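Local coordinates for protein adhesin (Streptococcus sanguinis SK1 = NCTC 7863, PDB 6VT2) that binds sialylated glycans through tandem SigLec-like modules and so probably attaches the bacterium to host sialoglycoproteins, at residues Y214-Y217 with T223-L226; L226-N231 with F299-T304; T236-A241 with N275-T280; N251-L254 with T259-T262. All coordinates share one frame; numbering follows the deposited sequence. Where two conformers were deposited one is given.

Contact 1: Y214-Y217 with T223-L226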
loop_
_atom_site.group_PDB
_atom_site.type_symbol
_atom_site.label_atom_id
_atom_site.label_comp_id
_atom_site.label_asym_id
_atom_site.label_seq_id
_atom_site.Cartn_x
_atom_site.Cartn_y
_atom_site.Cartn_z
ATOM N N TYR A 214 10.119 -24.285 -13.790
ATOM C CA TYR A 214 8.743 -24.586 -13.429
ATOM C C TYR A 214 8.350 -25.921 -13.987
ATOM O O TYR A 214 8.458 -26.136 -15.193
ATOM C CB TYR A 214 7.838 -23.486 -13.951
ATOM C CG TYR A 214 8.056 -22.138 -13.364
ATOM C CD1 TYR A 214 7.337 -21.706 -12.272
ATOM C CD2 TYR A 214 8.933 -21.242 -13.981
ATOM C CE1 TYR A 214 7.512 -20.393 -11.817
ATOM C CE2 TYR A 214 9.101 -19.948 -13.493
ATOM C CZ TYR A 214 8.422 -19.573 -12.400
ATOM O OH TYR A 214 8.557 -18.292 -11.918
ATOM N N ILE A 215 7.950 -26.821 -13.106
ATOM C CA ILE A 215 7.672 -28.173 -13.515
ATOM C C ILE A 215 6.238 -28.231 -13.967
ATOM O O ILE A 215 5.346 -27.803 -13.231
ATOM C CB ILE A 215 7.881 -29.143 -12.372
ATOM C CG1 ILE A 215 9.329 -29.214 -12.010
ATOM C CG2 ILE A 215 7.454 -30.531 -12.828
ATOM C CD1 ILE A 215 9.541 -29.934 -10.633
ATOM N N PHE A 216 6.021 -28.805 -15.151
ATOM C CA PHE A 216 4.691 -29.056 -15.665
ATOM C C PHE A 216 4.603 -30.542 -15.890
ATOM O O PHE A 216 5.393 -31.110 -16.631
ATOM C CB PHE A 216 4.418 -28.288 -16.959
ATOM C CG PHE A 216 4.032 -26.879 -16.725
ATOM C CD1 PHE A 216 4.896 -25.929 -16.189
ATOM C CD2 PHE A 216 2.760 -26.474 -17.086
ATOM C CE1 PHE A 216 4.451 -24.615 -16.001
ATOM C CE2 PHE A 216 2.330 -25.203 -16.816
ATOM C CZ PHE A 216 3.187 -24.287 -16.325
ATOM N N TYR A 217 3.610 -31.147 -15.319
ATOM C CA TYR A 217 3.405 -32.573 -15.487
ATOM C C TYR A 217 2.636 -32.800 -16.758
ATOM O O TYR A 217 1.575 -32.193 -16.956
ATOM C CB TYR A 217 2.625 -33.128 -14.286
ATOM C CG TYR A 217 3.473 -33.095 -13.067
ATOM C CD1 TYR A 217 4.423 -34.039 -12.806
ATOM C CD2 TYR A 217 3.375 -32.019 -12.212
ATOM C CE1 TYR A 217 5.233 -33.931 -11.713
ATOM C CE2 TYR A 217 4.203 -31.915 -11.129
ATOM C CZ TYR A 217 5.104 -32.895 -10.869
ATOM O OH TYR A 217 5.966 -32.762 -9.800
ATOM N N THR A 223 0.318 -24.090 -13.611
ATOM C CA THR A 223 0.572 -22.679 -13.668
ATOM C C THR A 223 1.988 -22.396 -13.230
ATOM O O THR A 223 2.611 -23.163 -12.500
ATOM C CB THR A 223 -0.375 -21.917 -12.802
ATOM O OG1 THR A 223 -0.234 -22.300 -11.437
ATOM C CG2 THR A 223 -1.791 -22.105 -13.231
ATOM N N ALA A 224 2.534 -21.334 -13.779
ATOM C CA ALA A 224 3.816 -20.771 -13.348
ATOM C C ALA A 224 3.524 -19.327 -12.956
ATOM O O ALA A 224 2.960 -18.600 -13.754
ATOM C CB ALA A 224 4.873 -20.852 -14.447
ATOM N N GLU A 225 3.980 -18.882 -11.789
ATOM C CA GLU A 225 3.842 -17.469 -11.406
ATOM C C GLU A 225 5.242 -16.873 -11.469
ATOM O O GLU A 225 6.098 -17.386 -10.835
ATOM C CB GLU A 225 3.287 -17.276 -10.012
ATOM C CG GLU A 225 1.830 -17.631 -9.969
ATOM C CD GLU A 225 1.233 -17.345 -8.629
ATOM O OE1 GLU A 225 0.100 -16.891 -8.571
ATOM O OE2 GLU A 225 1.921 -17.576 -7.662
ATOM N N LEU A 226 5.399 -15.802 -12.209
ATOM C CA LEU A 226 6.695 -15.163 -12.424
ATOM C C LEU A 226 6.609 -13.799 -11.750
ATOM O O LEU A 226 5.644 -13.157 -11.963
ATOM C CB LEU A 226 6.925 -14.973 -13.909
ATOM C CG LEU A 226 7.508 -16.180 -14.609
ATOM C CD1 LEU A 226 6.511 -17.322 -14.621
ATOM C CD2 LEU A 226 7.893 -15.802 -16.009
HETATM O O HOH W 1 4.987 -24.835 -12.362
#
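Segments 214-217 and 223-226 run antiparallel, their short axes at 166° and 7.6 Å apart at closest, and Tyr-214 comes nearest to Ala-224, with 6.2 Å between their CA atoms. The Tyr-214 ring carries most of the contact. Ala-224 CB sits over one face of it in a CH-pi contact, 3.7 Å from the ring centroid and displaced toward the CD1 rim. With CG turned anti to the carbonyl carbon (chi1 -64°), the ring extends along segment 223-226 as far as Glu-225, where Tyr-214 OH donates a hydrogen bond of 2.8 Å to Glu-225 O. The hydroxyl stands above the carbonyl plane, 42° out of it, and so not on a lone pair. Leu-226 CD1 packs against the same end of the ring, 3.7 Å from Tyr-214 CZ. Bond and methyl contacts together fix where the phenol lies. Phe-216 reaches across with its far end, CE1 lying 4.1 Å from Ala-224 CB, while CZ rests near the Thr-223 backbone. A water donates to both Ile-215 O and Thr-223 O, joining two carbonyl acceptors through its two hydrogens. Strand 213-217 pairs with strand 314-321 and strand 222-229 with strand 277-283; the contact therefore joins edge strand 213-217 of one sheet to an inner strand of the other, and Phe-216 also meets the ring of Phe-258.

Contact 2: L226-N231 with F299-T304; sequences LHFYDN and FKVRAT. With CA (calcium ion), chain J.
Phe-228 carries the packing of segment 226-231 on segment 299-304, meeting both Val-301 and Ala-303. Phe-228 CG lies anti to its carbonyl carbon (chi1 -54°), which sends the ring toward strand 296-305 of the facing sheet. Its tip atom CZ is 3.8 Å from Val-301 CG2, and the neighbouring CE2 lies 4.1 Å from Val-301 CG1, so both valine methyls press on the end of the ring. The two side chains approach from opposite directions. Ala-303, the next inward residue of the partner strand, meets the ring at CD2, with its CB 4.0 Å from Phe-228 CD2. The contact is wholly apolar and buried.

Beyond Tyr-229, whose CB points away from segment 299-304, the chain leaves the strand and two successive side chains bind calcium. Asp-230 grips the ion with both carboxylate oxygens, OD1 and OD2 each 2.5 Å from calcium, and Asn-231 OD1 adds a third bond at 2.4 Å. Ser-232 OG hydrogen-bonds Asp-230 OD2 and probably steadies the carboxylate; Asp-201, Val-203 and Asp-305 complete the protein ligands. Strand 222-229 lies between strands 206-207 and 277-283 in one sheet, and strand 296-305 between 314-321 and 235-239 in the other, so Phe-228 bridges the two sheets, with Ile-235 and Val-238 also packed on it.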
loop_
_atom_site.group_PDB
_atom_site.type_symbol
_atom_site.label_atom_id
_atom_site.label_comp_id
_atom_site.label_asym_id
_atom_site.label_seq_id
_atom_site.Cartn_x
_atom_site.Cartn_y
_atom_site.Cartn_z
ATOM N N LEU A 226 5.399 -15.802 -12.209
ATOM C CA LEU A 226 6.695 -15.163 -12.424
ATOM C C LEU A 226 6.609 -13.799 -11.750
ATOM O O LEU A 226 5.644 -13.157 -11.963
ATOM C CB LEU A 226 6.925 -14.973 -13.909
ATOM C CG LEU A 226 7.508 -16.180 -14.609
ATOM C CD1 LEU A 226 6.511 -17.322 -14.621
ATOM C CD2 LEU A 226 7.893 -15.802 -16.009
ATOM N N HIS A 227 7.688 -13.372 -11.102
ATOM C CA HIS A 227 7.453 -12.095 -10.315
ATOM C C HIS A 227 8.546 -11.124 -10.775
ATOM O O HIS A 227 9.621 -11.552 -10.986
ATOM C CB HIS A 227 7.566 -12.392 -8.814
ATOM C CG HIS A 227 6.608 -13.395 -8.264
ATOM N ND1 HIS A 227 6.693 -14.719 -8.526
ATOM C CD2 HIS A 227 5.598 -13.300 -7.418
ATOM C CE1 HIS A 227 5.757 -15.371 -7.905
ATOM N NE2 HIS A 227 5.069 -14.520 -7.232
ATOM N N PHE A 228 8.207 -9.855 -10.873
ATOM C CA PHE A 228 9.090 -8.779 -11.317
ATOM C C PHE A 228 8.930 -7.600 -10.374
ATOM O O PHE A 228 7.844 -7.351 -9.875
ATOM C CB PHE A 228 8.749 -8.319 -12.702
ATOM C CG PHE A 228 8.699 -9.418 -13.744
ATOM C CD1 PHE A 228 7.569 -10.186 -13.915
ATOM C CD2 PHE A 228 9.781 -9.651 -14.559
ATOM C CE1 PHE A 228 7.510 -11.166 -14.908
ATOM C CE2 PHE A 228 9.746 -10.647 -15.485
ATOM C CZ PHE A 228 8.642 -11.407 -15.675
ATOM N N TYR A 229 10.000 -6.838 -10.169
ATOM C CA TYR A 229 9.855 -5.568 -9.476
ATOM C C TYR A 229 10.841 -4.580 -10.066
ATOM O O TYR A 229 11.713 -4.912 -10.857
ATOM C CB TYR A 229 10.081 -5.703 -7.977
ATOM C CG TYR A 229 11.479 -5.992 -7.567
ATOM C CD1 TYR A 229 12.362 -4.959 -7.299
ATOM C CD2 TYR A 229 11.918 -7.307 -7.394
ATOM C CE1 TYR A 229 13.640 -5.250 -6.861
ATOM C CE2 TYR A 229 13.181 -7.589 -6.979
ATOM C CZ TYR A 229 14.037 -6.567 -6.718
ATOM O OH TYR A 229 15.320 -6.886 -6.330
ATOM N N ASP A 230 10.618 -3.341 -9.761
ATOM C CA ASP A 230 11.559 -2.300 -10.202
ATOM C C ASP A 230 11.819 -1.405 -9.001
ATOM O O ASP A 230 10.918 -1.233 -8.218
ATOM C CB ASP A 230 10.995 -1.526 -11.386
ATOM C CG ASP A 230 11.986 -0.588 -12.017
ATOM O OD1 ASP A 230 12.966 -1.038 -12.425
ATOM O OD2 ASP A 230 11.700 0.583 -11.951
ATOM N N ASN A 231 12.946 -0.701 -8.974
ATOM C CA ASN A 231 13.267 0.272 -7.901
ATOM C C ASN A 231 12.252 1.440 -7.897
ATOM O O ASN A 231 11.998 1.959 -6.871
ATOM C CB ASN A 231 14.702 0.781 -8.029
ATOM C CG ASN A 231 14.929 1.597 -9.268
ATOM O OD1 ASN A 231 14.305 1.361 -10.230
ATOM N ND2 ASN A 231 15.781 2.593 -9.229
ATOM N N PHE A 299 12.916 -20.028 -21.869
ATOM C CA PHE A 299 12.373 -18.733 -22.208
ATOM C C PHE A 299 13.362 -17.646 -21.851
ATOM O O PHE A 299 14.200 -17.808 -20.965
ATOM C CB PHE A 299 11.071 -18.473 -21.439
ATOM C CG PHE A 299 9.990 -19.447 -21.735
ATOM C CD1 PHE A 299 9.883 -20.618 -21.005
ATOM C CD2 PHE A 299 9.078 -19.208 -22.716
ATOM C CE1 PHE A 299 8.924 -21.535 -21.276
ATOM C CE2 PHE A 299 8.056 -20.102 -22.948
ATOM C CZ PHE A 299 7.993 -21.285 -22.241
ATOM N N LYS A 300 13.165 -16.497 -22.480
ATOM C CA LYS A 300 13.896 -15.290 -22.142
ATOM C C LYS A 300 12.844 -14.216 -21.953
ATOM O O LYS A 300 11.990 -13.997 -22.825
ATOM C CB LYS A 300 14.892 -14.935 -23.269
ATOM C CG LYS A 300 15.979 -16.022 -23.457
ATOM C CD LYS A 300 17.237 -15.481 -24.092
ATOM C CE LYS A 300 17.029 -15.065 -25.549
ATOM N NZ LYS A 300 18.122 -14.152 -26.031
ATOM N N VAL A 301 12.930 -13.515 -20.850
ATOM C CA VAL A 301 11.975 -12.470 -20.519
ATOM C C VAL A 301 12.756 -11.198 -20.209
ATOM O O VAL A 301 13.833 -11.239 -19.610
ATOM C CB VAL A 301 11.048 -12.899 -19.362
ATOM C CG1 VAL A 301 11.816 -13.111 -18.076
ATOM C CG2 VAL A 301 9.956 -11.926 -19.247
ATOM N N ARG A 302 12.203 -10.094 -20.608
ATOM C CA ARG A 302 12.681 -8.763 -20.269
ATOM C C ARG A 302 11.530 -7.941 -19.683
ATOM O O ARG A 302 10.351 -8.198 -19.961
ATOM C CB ARG A 302 13.167 -8.030 -21.504
ATOM C CG ARG A 302 14.296 -8.647 -22.225
ATOM C CD ARG A 302 14.559 -7.905 -23.555
ATOM N NE ARG A 302 15.669 -8.511 -24.290
ATOM C CZ ARG A 302 16.937 -8.111 -24.167
ATOM N NH1 ARG A 302 17.243 -7.094 -23.346
ATOM N NH2 ARG A 302 17.866 -8.694 -24.860
ATOM N N ALA A 303 11.839 -6.959 -18.858
ATOM C CA ALA A 303 10.819 -6.084 -18.294
ATOM C C ALA A 303 11.358 -4.663 -18.412
ATOM O O ALA A 303 12.561 -4.433 -18.317
ATOM C CB ALA A 303 10.457 -6.428 -16.862
ATOM N N THR A 304 10.451 -3.733 -18.663
ATOM C CA THR A 304 10.796 -2.338 -18.854
ATOM C C THR A 304 10.056 -1.486 -17.839
ATOM O O THR A 304 8.890 -1.740 -17.539
ATOM C CB THR A 304 10.408 -1.921 -20.265
ATOM O OG1 THR A 304 11.101 -2.690 -21.221
ATOM C CG2 THR A 304 10.798 -0.431 -20.518
HETATM CA CA CA J . 13.984 1.253 -12.602
#

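Contact 3: T236-A241 with N275-T280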
loop_
_atom_site.group_PDB
_atom_site.type_symbol
_atom_site.label_atom_id
_atom_site.label_comp_id
_atom_site.label_asym_id
_atom_site.label_seq_id
_atom_site.Cartn_x
_atom_site.Cartn_y
_atom_site.Cartn_z
ATOM N N THR A 236 6.180 -1.214 -16.814
ATOM C CA THR A 236 5.274 -0.900 -17.900
ATOM C C THR A 236 5.165 -2.013 -18.913
ATOM O O THR A 236 4.168 -2.056 -19.634
ATOM C CB THR A 236 5.690 0.372 -18.635
ATOM O OG1 THR A 236 6.974 0.230 -19.255
ATOM C CG2 THR A 236 5.721 1.516 -17.629
ATOM N N ASN A 237 6.141 -2.922 -19.008
ATOM C CA ASN A 237 6.062 -3.944 -20.031
ATOM C C ASN A 237 6.851 -5.139 -19.574
ATOM O O ASN A 237 7.942 -4.958 -19.039
ATOM C CB ASN A 237 6.618 -3.440 -21.353
ATOM C CG ASN A 237 6.650 -4.508 -22.403
ATOM O OD1 ASN A 237 7.660 -5.192 -22.581
ATOM N ND2 ASN A 237 5.540 -4.681 -23.089
ATOM N N VAL A 238 6.323 -6.340 -19.861
ATOM C CA VAL A 238 7.020 -7.614 -19.728
ATOM C C VAL A 238 7.011 -8.261 -21.094
ATOM O O VAL A 238 5.947 -8.385 -21.726
ATOM C CB VAL A 238 6.364 -8.501 -18.668
ATOM C CG1 VAL A 238 6.998 -9.874 -18.661
ATOM C CG2 VAL A 238 6.405 -7.827 -17.340
ATOM N N ASN A 239 8.191 -8.613 -21.573
ATOM C CA ASN A 239 8.363 -9.021 -22.955
ATOM C C ASN A 239 9.057 -10.368 -23.007
ATOM O O ASN A 239 10.232 -10.488 -22.655
ATOM C CB ASN A 239 9.204 -8.001 -23.701
ATOM C CG ASN A 239 9.338 -8.315 -25.167
ATOM O OD1 ASN A 239 8.704 -9.240 -25.683
ATOM N ND2 ASN A 239 10.148 -7.505 -25.880
ATOM N N PHE A 240 8.315 -11.384 -23.439
ATOM C CA PHE A 240 8.820 -12.745 -23.606
ATOM C C PHE A 240 9.321 -12.996 -25.007
ATOM O O PHE A 240 9.807 -14.082 -25.291
ATOM C CB PHE A 240 7.720 -13.775 -23.275
ATOM C CG PHE A 240 7.293 -13.757 -21.867
ATOM C CD1 PHE A 240 7.939 -14.518 -20.940
ATOM C CD2 PHE A 240 6.241 -12.953 -21.461
ATOM C CE1 PHE A 240 7.584 -14.540 -19.678
ATOM C CE2 PHE A 240 5.859 -12.893 -20.176
ATOM C CZ PHE A 240 6.509 -13.698 -19.230
ATOM N N ALA A 241 9.278 -12.005 -25.876
ATOM C CA ALA A 241 9.582 -12.197 -27.281
ATOM C C ALA A 241 10.556 -11.146 -27.780
ATOM O O ALA A 241 10.421 -10.646 -28.891
ATOM C CB ALA A 241 8.301 -12.176 -28.104
ATOM N N ASN A 275 5.538 -6.335 -3.121
ATOM C CA ASN A 275 4.317 -6.603 -3.889
ATOM C C ASN A 275 4.667 -6.589 -5.373
ATOM O O ASN A 275 4.370 -5.628 -6.106
ATOM C CB ASN A 275 3.247 -5.567 -3.555
ATOM C CG ASN A 275 2.773 -5.682 -2.111
ATOM O OD1 ASN A 275 3.097 -4.831 -1.246
ATOM N ND2 ASN A 275 2.084 -6.764 -1.819
ATOM N N PRO A 276 5.334 -7.624 -5.846
ATOM C CA PRO A 276 5.829 -7.622 -7.214
ATOM C C PRO A 276 4.723 -7.766 -8.242
ATOM O O PRO A 276 3.596 -8.207 -7.968
ATOM C CB PRO A 276 6.740 -8.835 -7.262
ATOM C CG PRO A 276 6.121 -9.785 -6.227
ATOM C CD PRO A 276 5.661 -8.869 -5.138
ATOM N N LEU A 277 5.081 -7.394 -9.458
ATOM C CA LEU A 277 4.239 -7.690 -10.591
ATOM C C LEU A 277 4.287 -9.185 -10.876
ATOM O O LEU A 277 5.366 -9.783 -10.936
ATOM C CB LEU A 277 4.745 -6.935 -11.782
ATOM C CG LEU A 277 3.952 -7.038 -13.071
ATOM C CD1 LEU A 277 2.598 -6.429 -12.894
ATOM C CD2 LEU A 277 4.698 -6.405 -14.205
ATOM N N VAL A 278 3.143 -9.766 -11.173
ATOM C CA VAL A 278 3.058 -11.220 -11.302
ATOM C C VAL A 278 2.517 -11.507 -12.683
ATOM O O VAL A 278 1.433 -11.036 -13.037
ATOM C CB VAL A 278 2.146 -11.847 -10.243
ATOM C CG1 VAL A 278 2.033 -13.381 -10.426
ATOM C CG2 VAL A 278 2.655 -11.573 -8.828
ATOM N N THR A 279 3.251 -12.311 -13.443
ATOM C CA THR A 279 2.809 -12.866 -14.719
ATOM C C THR A 279 2.489 -14.339 -14.427
ATOM O O THR A 279 3.317 -15.045 -13.838
ATOM C CB THR A 279 3.869 -12.788 -15.808
ATOM O OG1 THR A 279 4.216 -11.407 -16.101
ATOM C CG2 THR A 279 3.357 -13.456 -17.068
ATOM N N THR A 280 1.293 -14.781 -14.776
ATOM C CA THR A 280 0.904 -16.183 -14.614
ATOM C C THR A 280 0.857 -16.824 -15.976
ATOM O O THR A 280 0.271 -16.277 -16.910
ATOM C CB THR A 280 -0.434 -16.295 -13.946
ATOM O OG1 THR A 280 -0.327 -15.746 -12.621
ATOM C CG2 THR A 280 -0.843 -17.742 -13.767
#
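Phe-240 and Thr-279 approach from opposite directions between the two sheets, while Val-238 meets Leu-277 and Thr-279 alongside. From CB, which points toward segment 275-280, the Phe-240 side chain takes CG anti to the carbonyl carbon (chi1 -65°) and projects its ring at the other strand. CG and the CD atoms stay short of that strand, and the far end does the touching. CE2 lies 4.0 Å from Thr-279 CG2, and CZ, the tip, lies 3.8 Å from Thr-279 CG2. The threonine methyl stands anti to its own backbone N (chi1 of OG1 -62°), which presents it to the ring.

Val-238 splits its two methyls between two partners. CG2 packs at 3.8 Å against Leu-277 CD2, whereas CG1 comes 4.1 Å from Thr-279 OG1, an apolar approach to a hydroxyl that is hydrogen-bonded to Thr-262 OG1. In both pairs the side chains slide past one another in opposite directions. Phe-240 sits within a turn: Asn-239 OD1 accepts a 2.8 Å bond from Ala-241 N, an Asx turn closing strand 235-239. At the other end Thr-236 and Asn-237 both face Thr-304 in a classic beta bulge. Edge strand 235-239 thus packs on strand 277-283 of the opposing sheet, and the Phe-240 ring also meets Phe-260 edge-to-face. Between the segments cohesion is therefore dispersive; the buried hydroxyl of Thr-279 is satisfied by Thr-262, just beyond strand 259-261, while its methyl meets the phenylalanine.

Contact 4: N251-L254 with T259-T262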
loop_
_atom_site.group_PDB
_atom_site.type_symbol
_atom_site.label_atom_id
_atom_site.label_comp_id
_atom_site.label_asym_id
_atom_site.label_seq_id
_atom_site.Cartn_x
_atom_site.Cartn_y
_atom_site.Cartn_z
ATOM N N ASN A 251 6.107 -18.338 -28.706
ATOM C CA ASN A 251 5.039 -18.679 -29.610
ATOM C C ASN A 251 4.813 -20.174 -29.636
ATOM O O ASN A 251 3.680 -20.590 -29.799
ATOM C CB ASN A 251 5.346 -18.095 -30.986
ATOM C CG ASN A 251 5.090 -16.579 -31.017
ATOM O OD1 ASN A 251 3.978 -16.129 -30.822
ATOM N ND2 ASN A 251 6.123 -15.810 -31.260
ATOM N N THR A 252 5.853 -20.985 -29.422
ATOM C CA THR A 252 5.664 -22.429 -29.275
ATOM C C THR A 252 4.770 -22.713 -28.093
ATOM O O THR A 252 3.831 -23.509 -28.195
ATOM C CB THR A 252 6.996 -23.125 -29.113
ATOM O OG1 THR A 252 7.769 -22.954 -30.315
ATOM C CG2 THR A 252 6.819 -24.621 -28.867
ATOM N N LEU A 253 5.023 -22.070 -26.970
ATOM C CA LEU A 253 4.147 -22.353 -25.836
ATOM C C LEU A 253 2.737 -21.872 -26.095
ATOM O O LEU A 253 1.762 -22.559 -25.745
ATOM C CB LEU A 253 4.684 -21.720 -24.562
ATOM C CG LEU A 253 4.126 -22.288 -23.280
ATOM C CD1 LEU A 253 4.781 -23.624 -23.057
ATOM C CD2 LEU A 253 4.337 -21.378 -22.089
ATOM N N LEU A 254 2.577 -20.699 -26.713
ATOM C CA LEU A 254 1.230 -20.290 -27.085
ATOM C C LEU A 254 0.555 -21.349 -27.948
ATOM O O LEU A 254 -0.645 -21.584 -27.837
ATOM C CB LEU A 254 1.229 -18.955 -27.830
ATOM C CG LEU A 254 1.618 -17.768 -26.985
ATOM C CD1 LEU A 254 1.560 -16.513 -27.852
ATOM C CD2 LEU A 254 0.757 -17.607 -25.796
ATOM N N THR A 259 -1.609 -19.691 -21.776
ATOM C CA THR A 259 -1.893 -18.278 -21.655
ATOM C C THR A 259 -0.896 -17.624 -20.739
ATOM O O THR A 259 -0.328 -18.266 -19.865
ATOM C CB THR A 259 -3.306 -17.994 -21.125
ATOM O OG1 THR A 259 -3.432 -18.506 -19.788
ATOM C CG2 THR A 259 -4.340 -18.604 -22.034
ATOM N N PHE A 260 -0.691 -16.335 -20.986
ATOM C CA PHE A 260 0.208 -15.474 -20.222
ATOM C C PHE A 260 -0.639 -14.301 -19.764
ATOM O O PHE A 260 -1.213 -13.650 -20.535
ATOM C CB PHE A 260 1.334 -14.890 -21.070
ATOM C CG PHE A 260 2.413 -15.863 -21.419
ATOM C CD1 PHE A 260 2.165 -16.905 -22.271
ATOM C CD2 PHE A 260 3.691 -15.697 -20.948
ATOM C CE1 PHE A 260 3.153 -17.808 -22.585
ATOM C CE2 PHE A 260 4.667 -16.605 -21.259
ATOM C CZ PHE A 260 4.388 -17.665 -22.060
ATOM N N ASN A 261 -0.787 -14.170 -18.487
ATOM C CA ASN A 261 -1.610 -13.036 -17.991
ATOM C C ASN A 261 -0.858 -12.219 -16.873
ATOM O O ASN A 261 -0.211 -12.712 -15.862
ATOM C CB ASN A 261 -2.935 -13.533 -17.430
ATOM C CG ASN A 261 -3.844 -12.382 -17.052
ATOM O OD1 ASN A 261 -4.128 -12.196 -15.889
ATOM N ND2 ASN A 261 -4.304 -11.603 -18.019
ATOM N N THR A 262 -0.725 -10.915 -17.105
ATOM C CA THR A 262 -0.007 -10.041 -16.162
ATOM C C THR A 262 -0.969 -8.965 -15.871
ATOM O O THR A 262 -1.007 -7.920 -16.406
ATOM C CB THR A 262 1.196 -9.364 -16.778
ATOM O OG1 THR A 262 1.917 -10.443 -17.325
ATOM C CG2 THR A 262 1.981 -8.564 -15.772
#
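Apolar packing accounts for the whole contact, and the Phe-260 ring is its centre: Leu-253 and Leu-254, successive residues of helix 244-255, each bring one methyl against it. Leu-253 CD2 touches the tip, 3.7 Å from Phe-260 CZ and 3.8 Å from Phe-260 CE1, its side chain crossing the phenylalanine at about a right angle. Leu-254 CD2 reaches farther back, 3.9 Å from Phe-260 CD1, and comes in on a slant. The leucines differ in their first torsion: Leu-253 holds CG anti to the backbone N (chi1 -162°), Leu-254 anti to the carbonyl carbon (chi1 -68°). In this way neighbouring helix positions converge on one ring.

Aromatic contacts extend the cluster. Phe-260 meets Tyr-250 edge-to-face, and Ile-281 packs against both Phe-260 and Leu-253.

Polar bonding stays beside the cluster, where Thr-252 OG1 bonds Ser-248 O, one turn back in the helix. The arrangement is a helix packed against edge strand 259-261 of a SigLec-like domain; the same helix supplies Thr-252, which touches the bound sialic acid, so the hydrophobic packing lies just behind a glycan-binding surface.

How the contacts relate
All four contacts lie in the second SigLec-like domain of the chain. Contacts 2 and 3, their centres 5 Å apart, form the middle of the packing between its two sheets: Arg-302 O pairs with Asn-239 N in one sheet, Leu-226 N with Thr-279 O in the other. Contact 1, centred about 16 Å from contact 2, shares Leu-226 with it, and this residue also packs on Phe-240 of contact 3. Contact 4 is nested in the loop closed by contact 3 and touches contact 2 through Leu-253 and Phe-299. The glycan touches Thr-252 of contact 4 through its sialic acid, about 8 Å from the Leu-253 side chain, and Lys-300 of contact 2 through its galactose; calcium binds at contact 2.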